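Local atomic coordinates of CBS domain protein (Sulfolobus tokodaii, PDB entry 2EF7), a protein that is of unknown function but carries a pair of CBS domains, modules that in many proteins bind adenosine-containing ligands and regulate activity. Residues A21-I26 and E70-A75; V38-V41 and P46-I49. All coordinates share one frame; numbering follows the deposited sequence.

Contact 1: A21-I26 and E70-A75; sequences AKLNDI and EEFMTA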
ATOM      1  N   ALA A  21       6.568  19.632 -28.903  1.00 31.62           N
ATOM      2  CA  ALA A  21       7.822  19.725 -28.159  1.00 27.10           C
ATOM      3  C   ALA A  21       8.747  18.632 -28.684  1.00 27.93           C
ATOM      4  O   ALA A  21       8.285  17.538 -29.005  1.00 27.73           O
ATOM      5  CB  ALA A  21       7.557  19.523 -26.681  1.00 25.06           C
ATOM      6  N   LYS A  22      10.045  18.911 -28.766  1.00 23.76           N
ATOM      7  CA  LYS A  22      10.994  17.923 -29.291  1.00 27.43           C
ATOM      8  C   LYS A  22      11.450  16.920 -28.237  1.00 24.45           C
ATOM      9  O   LYS A  22      11.551  17.248 -27.057  1.00 29.88           O
ATOM     10  CB  LYS A  22      12.213  18.627 -29.893  1.00 26.94           C
ATOM     11  CG  LYS A  22      11.884  19.585 -31.026  1.00 33.87           C
ATOM     12  CD  LYS A  22      13.108  20.406 -31.406  1.00 37.68           C
ATOM     13  CE  LYS A  22      12.796  21.448 -32.468  1.00 46.17           C
ATOM     14  NZ  LYS A  22      12.412  20.824 -33.767  1.00 54.26           N
ATOM     15  N   LEU A  23      11.732  15.700 -28.673  1.00 21.42           N
ATOM     16  CA  LEU A  23      12.150  14.648 -27.766  1.00 24.38           C
ATOM     17  C   LEU A  23      13.256  15.100 -26.824  1.00 29.75           C
ATOM     18  O   LEU A  23      13.142  14.926 -25.613  1.00 33.03           O
ATOM     19  CB  LEU A  23      12.597  13.410 -28.554  1.00 26.14           C
ATOM     20  CG  LEU A  23      13.008  12.168 -27.749  1.00 28.02           C
ATOM     21  CD1 LEU A  23      12.828  10.922 -28.597  1.00 23.17           C
ATOM     22  CD2 LEU A  23      14.454  12.286 -27.290  1.00 18.03           C
ATOM     23  N   ASN A  24      14.315  15.703 -27.356  1.00 27.08           N
ATOM     24  CA  ASN A  24      15.401  16.120 -26.478  1.00 31.05           C
ATOM     25  C   ASN A  24      14.988  17.155 -25.439  1.00 27.34           C
ATOM     26  O   ASN A  24      15.477  17.114 -24.307  1.00 25.88           O
ATOM     27  CB  ASN A  24      16.611  16.622 -27.280  1.00 29.96           C
ATOM     28  CG  ASN A  24      16.337  17.916 -28.002  1.00 40.02           C
ATOM     29  OD1 ASN A  24      15.400  18.014 -28.793  1.00 39.03           O
ATOM     30  ND2 ASN A  24      17.160  18.921 -27.738  1.00 37.78           N
ATOM     31  N   ASP A  25      14.091  18.074 -25.792  1.00 20.26           N
ATOM     32  CA  ASP A  25      13.662  19.074 -24.815  1.00 21.24           C
ATOM     33  C   ASP A  25      12.808  18.418 -23.734  1.00 20.48           C
ATOM     34  O   ASP A  25      12.891  18.771 -22.550  1.00 22.77           O
ATOM     35  CB  ASP A  25      12.876  20.211 -25.486  1.00 24.19           C
ATOM     36  CG  ASP A  25      13.740  21.029 -26.427  1.00 37.24           C
ATOM     37  OD1 ASP A  25      14.933  21.219 -26.110  1.00 36.19           O
ATOM     38  OD2 ASP A  25      13.235  21.489 -27.470  1.00 44.17           O
ATOM     39  N   ILE A  26      11.993  17.456 -24.147  1.00 21.39           N
ATOM     40  CA  ILE A  26      11.138  16.745 -23.200  1.00 22.20           C
ATOM     41  C   ILE A  26      12.011  15.949 -22.236  1.00 26.25           C
ATOM     42  O   ILE A  26      11.761  15.933 -21.025  1.00 23.23           O
ATOM     43  CB  ILE A  26      10.190  15.774 -23.934  1.00 23.04           C
ATOM     44  CG1 ILE A  26       9.260  16.560 -24.867  1.00 27.54           C
ATOM     45  CG2 ILE A  26       9.398  14.960 -22.921  1.00 21.06           C
ATOM     46  CD1 ILE A  26       8.545  15.687 -25.908  1.00 24.00           C
ATOM     47  N   GLU A  70       3.861  14.523 -30.133  1.00 27.99           N
ATOM     48  CA  GLU A  70       2.723  13.789 -30.680  1.00 34.33           C
ATOM     49  C   GLU A  70       3.093  12.574 -31.530  1.00 33.22           C
ATOM     50  O   GLU A  70       2.259  11.703 -31.749  1.00 32.21           O
ATOM     51  CB  GLU A  70       1.817  14.734 -31.484  1.00 36.80           C
ATOM     52  CG  GLU A  70       2.419  15.252 -32.779  1.00 38.34           C
ATOM     53  CD  GLU A  70       1.613  16.395 -33.383  1.00 50.41           C
ATOM     54  OE1 GLU A  70       0.364  16.321 -33.355  1.00 50.42           O
ATOM     55  OE2 GLU A  70       2.231  17.359 -33.891  1.00 52.61           O
ATOM     56  N   GLU A  71       4.340  12.500 -31.994  1.00 32.69           N
ATOM     57  CA  GLU A  71       4.756  11.376 -32.829  1.00 34.54           C
ATOM     58  C   GLU A  71       5.149  10.114 -32.068  1.00 34.54           C
ATOM     59  O   GLU A  71       5.233   9.046 -32.667  1.00 38.98           O
ATOM     60  CB  GLU A  71       5.934  11.765 -33.724  1.00 33.10           C
ATOM     61  CG  GLU A  71       5.699  12.952 -34.639  1.00 47.34           C
ATOM     62  CD  GLU A  71       6.871  13.179 -35.583  1.00 58.45           C
ATOM     63  OE1 GLU A  71       7.073  12.330 -36.479  1.00 63.53           O
ATOM     64  OE2 GLU A  71       7.595  14.190 -35.424  1.00 53.47           O
ATOM     65  N   PHE A  72       5.396  10.219 -30.764  1.00 31.82           N
ATOM     66  CA  PHE A  72       5.808   9.034 -30.012  1.00 26.85           C
ATOM     67  C   PHE A  72       5.170   8.873 -28.648  1.00 32.60           C
ATOM     68  O   PHE A  72       5.465   7.921 -27.923  1.00 33.46           O
ATOM     69  CB  PHE A  72       7.338   9.001 -29.876  1.00 20.68           C
ATOM     70  CG  PHE A  72       7.911  10.064 -28.981  1.00 27.24           C
ATOM     71  CD1 PHE A  72       8.253   9.771 -27.664  1.00 24.56           C
ATOM     72  CD2 PHE A  72       8.157  11.352 -29.469  1.00 27.47           C
ATOM     73  CE1 PHE A  72       8.842  10.743 -26.842  1.00 27.35           C
ATOM     74  CE2 PHE A  72       8.738  12.331 -28.661  1.00 25.96           C
ATOM     75  CZ  PHE A  72       9.084  12.028 -27.346  1.00 28.79           C
HETATM   76  N   MSE A  73       4.289   9.801 -28.296  1.00 27.17           N
HETATM   77  CA  MSE A  73       3.601   9.737 -27.014  1.00 29.15           C
HETATM   78  C   MSE A  73       2.597   8.586 -27.047  1.00 31.49           C
HETATM   79  O   MSE A  73       2.372   7.970 -28.085  1.00 29.48           O
HETATM   80  CB  MSE A  73       2.822  11.035 -26.787  1.00 25.89           C
HETATM   81  CG  MSE A  73       1.619  11.151 -27.712  1.00 28.94           C
HETATM   82 SE   MSE A  73       0.638  12.801 -27.557  1.00 33.87          SE
HETATM   83  CE  MSE A  73      -0.675  12.510 -28.994  1.00 22.95           C
ATOM     84  N   THR A  74       2.009   8.289 -25.895  1.00 30.84           N
ATOM     85  CA  THR A  74       0.957   7.286 -25.823  1.00 34.76           C
ATOM     86  C   THR A  74      -0.267   8.191 -25.957  1.00 32.77           C
ATOM     87  O   THR A  74      -0.520   9.019 -25.077  1.00 31.53           O
ATOM     88  CB  THR A  74       0.921   6.583 -24.457  1.00 36.85           C
ATOM     89  OG1 THR A  74       2.062   5.723 -24.328  1.00 45.27           O
ATOM     90  CG2 THR A  74      -0.355   5.764 -24.319  1.00 37.13           C
ATOM     91  N   ALA A  75      -0.997   8.072 -27.063  1.00 29.23           N
ATOM     92  CA  ALA A  75      -2.166   8.915 -27.286  1.00 29.20           C
ATOM     93  C   ALA A  75      -3.317   8.546 -26.372  1.00 29.77           C
ATOM     94  O   ALA A  75      -3.583   7.369 -26.143  1.00 36.25           O
ATOM     95  CB  ALA A  75      -2.619   8.828 -28.743  1.00 26.28           C
TER

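Contact 2: V38-V41 and P46-I49; sequences VIVV and PVGI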
ATOM      1  N   VAL A  38       5.321  12.913 -18.533  1.00 25.29           N
ATOM      2  CA  VAL A  38       4.729  14.231 -18.644  1.00 23.12           C
ATOM      3  C   VAL A  38       3.455  14.109 -19.457  1.00 24.28           C
ATOM      4  O   VAL A  38       3.299  13.196 -20.261  1.00 23.65           O
ATOM      5  CB  VAL A  38       5.668  15.249 -19.351  1.00 28.72           C
ATOM      6  CG1 VAL A  38       6.911  15.493 -18.507  1.00 29.55           C
ATOM      7  CG2 VAL A  38       6.054  14.735 -20.734  1.00 31.17           C
ATOM      8  N   ILE A  39       2.537  15.029 -19.231  1.00 19.57           N
ATOM      9  CA  ILE A  39       1.295  15.047 -19.980  1.00 23.54           C
ATOM     10  C   ILE A  39       1.559  15.861 -21.234  1.00 18.75           C
ATOM     11  O   ILE A  39       2.217  16.894 -21.172  1.00 25.96           O
ATOM     12  CB  ILE A  39       0.188  15.751 -19.185  1.00 23.34           C
ATOM     13  CG1 ILE A  39      -0.042  15.014 -17.870  1.00 25.87           C
ATOM     14  CG2 ILE A  39      -1.091  15.837 -20.025  1.00 20.57           C
ATOM     15  CD1 ILE A  39      -0.462  13.557 -18.057  1.00 27.37           C
ATOM     16  N   VAL A  40       1.075  15.392 -22.378  1.00 23.47           N
ATOM     17  CA  VAL A  40       1.247  16.161 -23.600  1.00 18.34           C
ATOM     18  C   VAL A  40      -0.060  16.942 -23.781  1.00 26.16           C
ATOM     19  O   VAL A  40      -1.149  16.358 -23.696  1.00 21.75           O
ATOM     20  CB  VAL A  40       1.465  15.266 -24.823  1.00 22.14           C
ATOM     21  CG1 VAL A  40       1.681  16.137 -26.048  1.00 20.20           C
ATOM     22  CG2 VAL A  40       2.671  14.319 -24.587  1.00 22.36           C
ATOM     23  N   VAL A  41       0.041  18.253 -23.986  1.00 22.96           N
ATOM     24  CA  VAL A  41      -1.150  19.067 -24.174  1.00 23.74           C
ATOM     25  C   VAL A  41      -1.181  19.757 -25.519  1.00 31.67           C
ATOM     26  O   VAL A  41      -0.149  19.980 -26.160  1.00 24.61           O
ATOM     27  CB  VAL A  41      -1.319  20.166 -23.085  1.00 24.52           C
ATOM     28  CG1 VAL A  41      -1.454  19.530 -21.711  1.00 18.65           C
ATOM     29  CG2 VAL A  41      -0.159  21.137 -23.121  1.00 19.06           C
ATOM     30  N   PRO A  46      -5.101  17.978 -22.466  1.00 25.53           N
ATOM     31  CA  PRO A  46      -4.389  16.692 -22.505  1.00 23.74           C
ATOM     32  C   PRO A  46      -4.690  15.881 -23.763  1.00 26.63           C
ATOM     33  O   PRO A  46      -5.851  15.620 -24.058  1.00 26.30           O
ATOM     34  CB  PRO A  46      -4.902  15.962 -21.260  1.00 20.99           C
ATOM     35  CG  PRO A  46      -5.407  17.049 -20.368  1.00 29.43           C
ATOM     36  CD  PRO A  46      -6.037  18.019 -21.329  1.00 24.49           C
ATOM     37  N   VAL A  47      -3.651  15.478 -24.496  1.00 25.20           N
ATOM     38  CA  VAL A  47      -3.840  14.660 -25.696  1.00 21.04           C
ATOM     39  C   VAL A  47      -3.031  13.372 -25.607  1.00 25.14           C
ATOM     40  O   VAL A  47      -3.093  12.518 -26.489  1.00 28.96           O
ATOM     41  CB  VAL A  47      -3.441  15.401 -26.981  1.00 19.07           C
ATOM     42  CG1 VAL A  47      -4.494  16.439 -27.326  1.00 26.02           C
ATOM     43  CG2 VAL A  47      -2.086  16.055 -26.803  1.00 22.56           C
ATOM     44  N   GLY A  48      -2.274  13.225 -24.530  1.00 25.71           N
ATOM     45  CA  GLY A  48      -1.485  12.020 -24.379  1.00 25.77           C
ATOM     46  C   GLY A  48      -0.521  12.081 -23.214  1.00 23.94           C
ATOM     47  O   GLY A  48      -0.592  12.981 -22.372  1.00 22.60           O
ATOM     48  N   ILE A  49       0.386  11.111 -23.174  1.00 24.92           N
ATOM     49  CA  ILE A  49       1.380  11.034 -22.120  1.00 24.12           C
ATOM     50  C   ILE A  49       2.672  10.422 -22.657  1.00 26.34           C
ATOM     51  O   ILE A  49       2.645   9.551 -23.525  1.00 24.62           O
ATOM     52  CB  ILE A  49       0.863  10.182 -20.938  1.00 29.68           C
ATOM     53  CG1 ILE A  49       1.866  10.221 -19.786  1.00 28.93           C
ATOM     54  CG2 ILE A  49       0.634   8.751 -21.387  1.00 32.38           C
ATOM     55  CD1 ILE A  49       1.437   9.399 -18.573  1.00 35.98           C
TER

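Contact 1: A21-I26 and E70-A75
With CG set between its backbone N and carbonyl carbon (chi1 69°), the ring of Phe72 reaches across to the first turn of helix 23-33, where Leu23 turns its CG anti to the backbone N (chi1 -177°); the Leu23 and Phe72 side chains cross at about a right angle. The leading ring atom is CZ: Leu23 CG lies 3.9 Å from Phe72 CZ, and Leu23 CB stands 4.0 Å from Phe72 CE2. Leu23 CD1 sits over one face of the ring, offset toward its rim. Three residues on, Ile26 points against the Phe72 side chain and brings its CD1 to 4.0 Å from Phe72 CZ, meeting the ring obliquely. The backbone bond from Ile26 N to Lys22 O, 3.0 Å, closes the turn that carries both aliphatic groups, with Lys22 as N-cap. Ile59 of the second subunit reaches Leu23. No hydrogen bond spans the two segments, although backbone bonds of Ala21 with Ala69 and Glu70 with Lys19 hold the chains together nearby. Between the segments the contact is therefore apolar: the Phe72 ring meets Leu23 and Ile26 by van der Waals contact, in a pocket completed by Ile50 of strand 45-51 and by Ile55 and Ala58 of helix 52-60.

Contact 2: V38-V41 and P46-I49
Pro46 pairs with Val41 as a non-hydrogen-bonded antiparallel pair in the beta hairpin of strands 37-42 and 45-51, part of the sheet of a CBS domain. Its CB meets Ile39 CG2 at 4.0 Å, on the face shared by Ile39, Val41 and Ile49, and its CA makes a CA-H...O contact with Val40 O. Val47 follows with a nearly straight bond from its N to Val40 O, 2.8 Å and 174° at the hydrogen, the donor tilted modestly from the carbonyl plane. A chi1 of -74° sets Val47 CG1 anti to the carbonyl carbon and leaves CG2 between the backbone N and that carbon, 3.8 Å from Val40 CG1; the two side chains cross at about a right angle. Gly48 adds a weak bond from its N to Val40 O, 3.4 Å, and its O accepts Val40 N at 2.9 Å, the donor well above the carbonyl plane. Two residues, Val47 and Gly48, are thus set against the single Val40, which defines a classic beta bulge. Ile49 then pairs with Ile39, and its CG1 lies 3.3 Å from Val38 O. Leu110 of strand 110-115 packs against Ile39, Val41 and Pro46. Val40 O takes one straight and one weak N-H bond, so the extra residue is absorbed with both amides turned to the same carbonyl.

Overall arrangement
Contacts 1 and 2 have centres about 9 Å apart and meet on one mixed sheet, in which strand 74-75 neighbours strand 45-51. Along the chain, 21-26 comes first, the hairpin of contact 2 follows helix 23-33, and segment 70-75 returns last, so contact 2 falls between the two segments of contact 1. They touch directly: Thr74 N lies 2.8 Å from Ile49 O, a probable hydrogen bond, and Met73, a selenomethionine, places SE 3.8 Å from Val40 CB. Strand 74-75, outermost of the sheet within this chain, thus belongs structurally with strands 37-42 and 45-51. Met73 lies on the Val40 face of the hairpin; the opposite face, that of Ile39, turns to the sheet of strands 100-104 and 110-115, consistent with two CBS repeats packing as a pair.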